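PDB 5M2A: beta subunit of photoactivated adenylyl cyclase, which is a blue-light photoreceptor with a flavin-binding BLUF domain that controls an adenylyl cyclase domain, which makes cyclic AMP from ATP. Local coordinates for residues L244-V256 with T286-V299. Sequence-based numbering, arbitrary orientation.
Sequences LLYTGIGLSYGHV and TRQLPYALAFTAGV
Ile249, Gly250 and Leu251 pair with Leu293, Ala294 and Phe295 as parallel strand neighbours, the short axes 11° apart. The backbone bonds run as a ladder: Ile249 N to Ala292 O at 2.8 Å, Ala294 N to Ile249 O at 2.9 Å, then Leu251 N to Ala294 O. The last rung, Thr296 N to Leu251 O, is weak at 3.3 Å, where segment 286-299 turns into the helix starting at Ala297.

Apolar contacts gather on the face carrying Ile249, Leu251, Leu293 and Phe295, toward helix 215-235. Leu293 reaches back over the neighbouring strand, its CG lying anti to N (chi1 168°), and sets CD1 3.8 Å from Ile249 CG2; the same CD1 also touches Leu251 CG and CD1. Leu251 CB lies 3.6 Å from Phe295 CB, and the Leu251 side chain crosses that of Val299 at about a right angle.

At the helix start, Thr296 OG1 caps weakly, accepting from Val299 N, and shares a water with Tyr253 O, 2.6 Å from OG1. Tyr253 CB abuts Gly298 C at 3.7 Å, and its ring lies obliquely by Gly298 O; an alanine here would keep the CB contact but would probably leave a gap beside Gly298 O where the ring had packed.

Polar ends near Gly248 turn to other partners. Thr286 OG1 bonds Glu283 O, while the Arg287 guanidinium, near the bound magnesium, forms salt bridges with Glu283 and Asp160, a metal-site residue. Backbone bonding and apolar packing thus join strand 247-256 to strand 293-296, which also pairs with strand 324-329, inside the cyclase domain's mixed sheet, while the charged Arg287 sits beside the magnesium site.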
loop_
_atom_site.group_PDB
_atom_site.type_symbol
_atom_site.label_atom_id
_atom_site.label_comp_id
_atom_site.label_asym_id
_atom_site.label_seq_id
_atom_site.Cartn_x
_atom_site.Cartn_y
_atom_site.Cartn_z
ATOM N N LEU A 244 18.629 10.939 -18.445
ATOM C CA LEU A 244 17.473 11.133 -19.312
ATOM C C LEU A 244 16.186 11.320 -18.533
ATOM O O LEU A 244 15.107 11.163 -19.113
ATOM C CB LEU A 244 17.291 9.943 -20.256
ATOM C CG LEU A 244 18.036 9.751 -21.574
ATOM C CD1 LEU A 244 19.225 10.675 -21.761
ATOM C CD2 LEU A 244 18.424 8.291 -21.686
ATOM N N LEU A 245 16.271 11.632 -17.232
ATOM C CA LEU A 245 15.119 11.612 -16.335
ATOM C C LEU A 245 14.543 13.021 -16.164
ATOM O O LEU A 245 15.194 13.911 -15.595
ATOM C CB LEU A 245 15.504 10.992 -14.987
ATOM C CG LEU A 245 14.473 10.971 -13.848
ATOM C CD1 LEU A 245 13.209 10.223 -14.240
ATOM C CD2 LEU A 245 15.090 10.358 -12.578
ATOM N N TYR A 246 13.311 13.197 -16.648
ATOM C CA TYR A 246 12.511 14.404 -16.531
ATOM C C TYR A 246 11.146 14.055 -15.954
ATOM O O TYR A 246 10.670 12.921 -16.061
ATOM C CB TYR A 246 12.291 15.080 -17.888
ATOM C CG TYR A 246 13.541 15.435 -18.635
ATOM C CD1 TYR A 246 14.313 14.454 -19.242
ATOM C CD2 TYR A 246 13.926 16.765 -18.781
ATOM C CE1 TYR A 246 15.449 14.774 -19.948
ATOM C CE2 TYR A 246 15.063 17.096 -19.490
ATOM C CZ TYR A 246 15.821 16.099 -20.064
ATOM O OH TYR A 246 16.949 16.439 -20.766
ATOM N N THR A 247 10.487 15.048 -15.374
ATOM C CA THR A 247 9.176 14.801 -14.798
ATOM C C THR A 247 8.189 15.854 -15.282
ATOM O O THR A 247 8.570 16.932 -15.744
ATOM C CB THR A 247 9.243 14.779 -13.255
ATOM O OG1 THR A 247 8.013 14.273 -12.719
ATOM C CG2 THR A 247 9.509 16.156 -12.699
ATOM N N GLY A 248 6.915 15.499 -15.232
ATOM C CA GLY A 248 5.822 16.460 -15.360
ATOM C C GLY A 248 4.958 16.314 -14.150
ATOM O O GLY A 248 4.818 15.212 -13.595
ATOM N N ILE A 249 4.376 17.417 -13.678
ATOM C CA ILE A 249 3.639 17.391 -12.422
ATOM C C ILE A 249 2.314 18.099 -12.609
ATOM O O ILE A 249 2.265 19.169 -13.222
ATOM C CB ILE A 249 4.443 18.028 -11.270
ATOM C CG1 ILE A 249 5.782 17.289 -11.127
ATOM C CG2 ILE A 249 3.654 17.976 -9.963
ATOM C CD1 ILE A 249 6.775 17.904 -10.156
ATOM N N GLY A 250 1.249 17.501 -12.088
ATOM C CA GLY A 250 -0.059 18.148 -12.048
ATOM C C GLY A 250 -0.543 18.274 -10.617
ATOM O O GLY A 250 -0.311 17.383 -9.796
ATOM N N LEU A 251 -1.219 19.384 -10.324
ATOM C CA LEU A 251 -1.816 19.591 -9.011
ATOM C C LEU A 251 -3.264 20.013 -9.167
ATOM O O LEU A 251 -3.597 20.822 -10.041
ATOM C CB LEU A 251 -1.081 20.666 -8.222
ATOM C CG LEU A 251 0.438 20.614 -8.097
ATOM C CD1 LEU A 251 0.909 21.886 -7.426
ATOM C CD2 LEU A 251 0.873 19.399 -7.300
ATOM N N SER A 252 -4.123 19.506 -8.287
ATOM C CA SER A 252 -5.515 19.920 -8.289
ATOM C C SER A 252 -5.931 20.177 -6.850
ATOM O O SER A 252 -5.204 19.855 -5.909
ATOM C CB SER A 252 -6.426 18.869 -8.917
ATOM O OG SER A 252 -6.450 17.717 -8.097
ATOM N N TYR A 253 -7.087 20.805 -6.693
ATOM C CA TYR A 253 -7.622 21.106 -5.372
ATOM C C TYR A 253 -9.112 20.821 -5.369
ATOM O O TYR A 253 -9.827 21.239 -6.285
ATOM C CB TYR A 253 -7.377 22.567 -4.996
ATOM C CG TYR A 253 -8.005 22.952 -3.678
ATOM C CD1 TYR A 253 -7.557 22.386 -2.489
ATOM C CD2 TYR A 253 -9.034 23.875 -3.619
ATOM C CE1 TYR A 253 -8.118 22.742 -1.276
ATOM C CE2 TYR A 253 -9.602 24.236 -2.405
ATOM C CZ TYR A 253 -9.142 23.660 -1.242
ATOM O OH TYR A 253 -9.698 24.019 -0.032
ATOM N N GLY A 254 -9.590 20.132 -4.343
ATOM C CA GLY A 254 -11.020 19.915 -4.287
ATOM C C GLY A 254 -11.388 19.034 -3.121
ATOM O O GLY A 254 -10.539 18.639 -2.312
ATOM N N HIS A 255 -12.684 18.744 -3.059
ATOM C CA HIS A 255 -13.260 17.837 -2.075
ATOM C C HIS A 255 -12.932 16.407 -2.458
ATOM O O HIS A 255 -13.204 15.979 -3.583
ATOM C CB HIS A 255 -14.778 18.004 -2.010
ATOM C CG HIS A 255 -15.210 19.390 -1.674
ATOM N ND1 HIS A 255 -14.314 20.418 -1.477
ATOM C CD2 HIS A 255 -16.439 19.925 -1.509
ATOM C CE1 HIS A 255 -14.974 21.527 -1.200
ATOM N NE2 HIS A 255 -16.263 21.255 -1.214
ATOM N N VAL A 256 -12.344 15.667 -1.533
ATOM C CA VAL A 256 -12.068 14.258 -1.755
ATOM C C VAL A 256 -12.475 13.506 -0.506
ATOM O O VAL A 256 -12.351 14.020 0.611
ATOM C CB VAL A 256 -10.589 13.982 -2.100
ATOM C CG1 VAL A 256 -10.212 14.655 -3.426
ATOM C CG2 VAL A 256 -9.677 14.454 -0.990
ATOM N N THR A 286 1.160 18.542 -19.179
ATOM C CA THR A 286 2.466 19.201 -19.228
ATOM C C THR A 286 3.288 18.773 -20.439
ATOM O O THR A 286 4.167 19.526 -20.864
ATOM C CB THR A 286 3.280 18.934 -17.962
ATOM O OG1 THR A 286 3.557 17.528 -17.836
ATOM C CG2 THR A 286 2.544 19.445 -16.723
ATOM N N ARG A 287 3.015 17.591 -21.002
ATOM C CA ARG A 287 3.710 17.161 -22.220
ATOM C C ARG A 287 3.495 18.129 -23.375
ATOM O O ARG A 287 4.341 18.221 -24.275
ATOM C CB ARG A 287 3.236 15.771 -22.640
ATOM C CG ARG A 287 4.008 14.629 -22.028
ATOM C CD ARG A 287 3.807 14.555 -20.536
ATOM N NE ARG A 287 4.500 13.402 -19.982
ATOM C CZ ARG A 287 4.522 13.096 -18.694
ATOM N NH1 ARG A 287 3.885 13.864 -17.819
ATOM N NH2 ARG A 287 5.182 12.024 -18.280
ATOM N N GLN A 288 2.363 18.828 -23.386
ATOM C CA GLN A 288 2.014 19.757 -24.450
ATOM C C GLN A 288 2.276 21.205 -24.072
ATOM O O GLN A 288 1.963 22.105 -24.857
ATOM C CB GLN A 288 0.537 19.596 -24.829
ATOM C CG GLN A 288 0.040 18.165 -24.836
ATOM C CD GLN A 288 -1.469 18.083 -24.969
ATOM O OE1 GLN A 288 -2.104 18.969 -25.550
ATOM N NE2 GLN A 288 -2.054 17.022 -24.424
ATOM N N LEU A 289 2.844 21.452 -22.894
ATOM C CA LEU A 289 3.036 22.788 -22.370
ATOM C C LEU A 289 4.518 23.120 -22.242
ATOM O O LEU A 289 5.350 22.229 -22.035
ATOM C CB LEU A 289 2.378 22.935 -20.992
ATOM C CG LEU A 289 0.884 22.649 -20.928
ATOM C CD1 LEU A 289 0.420 22.664 -19.482
ATOM C CD2 LEU A 289 0.127 23.672 -21.752
ATOM N N PRO A 290 4.877 24.391 -22.341
ATOM C CA PRO A 290 6.276 24.781 -22.119
ATOM C C PRO A 290 6.611 24.911 -20.640
ATOM O O PRO A 290 7.558 25.612 -20.271
ATOM C CB PRO A 290 6.381 26.126 -22.849
ATOM C CG PRO A 290 4.992 26.673 -22.816
ATOM C CD PRO A 290 4.064 25.500 -22.883
ATOM N N TYR A 291 5.842 24.221 -19.792
ATOM C CA TYR A 291 6.038 24.194 -18.352
ATOM C C TYR A 291 5.881 22.764 -17.854
ATOM O O TYR A 291 5.047 22.008 -18.354
ATOM C CB TYR A 291 5.013 25.076 -17.611
ATOM C CG TYR A 291 5.058 26.512 -18.050
ATOM C CD1 TYR A 291 4.363 26.937 -19.171
ATOM C CD2 TYR A 291 5.815 27.440 -17.351
ATOM C CE1 TYR A 291 4.415 28.246 -19.587
ATOM C CE2 TYR A 291 5.882 28.759 -17.767
ATOM C CZ TYR A 291 5.175 29.151 -18.880
ATOM O OH TYR A 291 5.224 30.452 -19.297
ATOM N N ALA A 292 6.662 22.422 -16.834
ATOM C CA ALA A 292 6.679 21.075 -16.267
ATOM C C ALA A 292 5.716 20.901 -15.097
ATOM O O ALA A 292 5.655 19.808 -14.512
ATOM C CB ALA A 292 8.098 20.724 -15.823
ATOM N N LEU A 293 4.988 21.952 -14.730
ATOM C CA LEU A 293 4.029 21.928 -13.633
ATOM C C LEU A 293 2.743 22.582 -14.112
ATOM O O LEU A 293 2.782 23.675 -14.676
ATOM C CB LEU A 293 4.573 22.682 -12.416
ATOM C CG LEU A 293 3.598 23.002 -11.286
ATOM C CD1 LEU A 293 3.125 21.706 -10.649
ATOM C CD2 LEU A 293 4.268 23.904 -10.260
ATOM N N ALA A 294 1.611 21.929 -13.891
ATOM C CA ALA A 294 0.326 22.525 -14.235
ATOM C C ALA A 294 -0.657 22.311 -13.099
ATOM O O ALA A 294 -0.689 21.233 -12.505
ATOM C CB ALA A 294 -0.250 21.929 -15.526
ATOM N N PHE A 295 -1.481 23.320 -12.812
ATOM C CA PHE A 295 -2.408 23.173 -11.701
ATOM C C PHE A 295 -3.659 24.012 -11.934
ATOM O O PHE A 295 -3.742 24.826 -12.866
ATOM C CB PHE A 295 -1.726 23.499 -10.356
ATOM C CG PHE A 295 -1.025 24.826 -10.328
ATOM C CD1 PHE A 295 -1.747 26.003 -10.195
ATOM C CD2 PHE A 295 0.365 24.889 -10.408
ATOM C CE1 PHE A 295 -1.105 27.234 -10.165
ATOM C CE2 PHE A 295 1.012 26.123 -10.385
ATOM C CZ PHE A 295 0.284 27.285 -10.263
ATOM N N THR A 296 -4.651 23.774 -11.083
ATOM C CA THR A 296 -5.958 24.403 -11.217
ATOM C C THR A 296 -6.001 25.760 -10.527
ATOM O O THR A 296 -5.128 26.111 -9.732
ATOM C CB THR A 296 -7.051 23.512 -10.629
ATOM O OG1 THR A 296 -6.786 23.301 -9.236
ATOM C CG2 THR A 296 -7.087 22.167 -11.339
ATOM N N ALA A 297 -7.053 26.522 -10.850
ATOM C CA ALA A 297 -7.301 27.780 -10.156
ATOM C C ALA A 297 -7.426 27.579 -8.650
ATOM O O ALA A 297 -6.990 28.430 -7.873
ATOM C CB ALA A 297 -8.559 28.448 -10.709
ATOM N N GLY A 298 -7.981 26.445 -8.218
ATOM C CA GLY A 298 -8.126 26.207 -6.790
ATOM C C GLY A 298 -6.792 26.064 -6.082
ATOM O O GLY A 298 -6.635 26.485 -4.934
ATOM N N VAL A 299 -5.815 25.452 -6.751
ATOM C CA VAL A 299 -4.471 25.384 -6.184
ATOM C C VAL A 299 -3.904 26.782 -6.047
ATOM O O VAL A 299 -3.307 27.133 -5.025
ATOM C CB VAL A 299 -3.566 24.494 -7.055
ATOM C CG1 VAL A 299 -2.108 24.632 -6.599
ATOM C CG2 VAL A 299 -4.027 23.042 -6.970
HETATM O O HOH W 1 -9.102 23.075 -8.116
#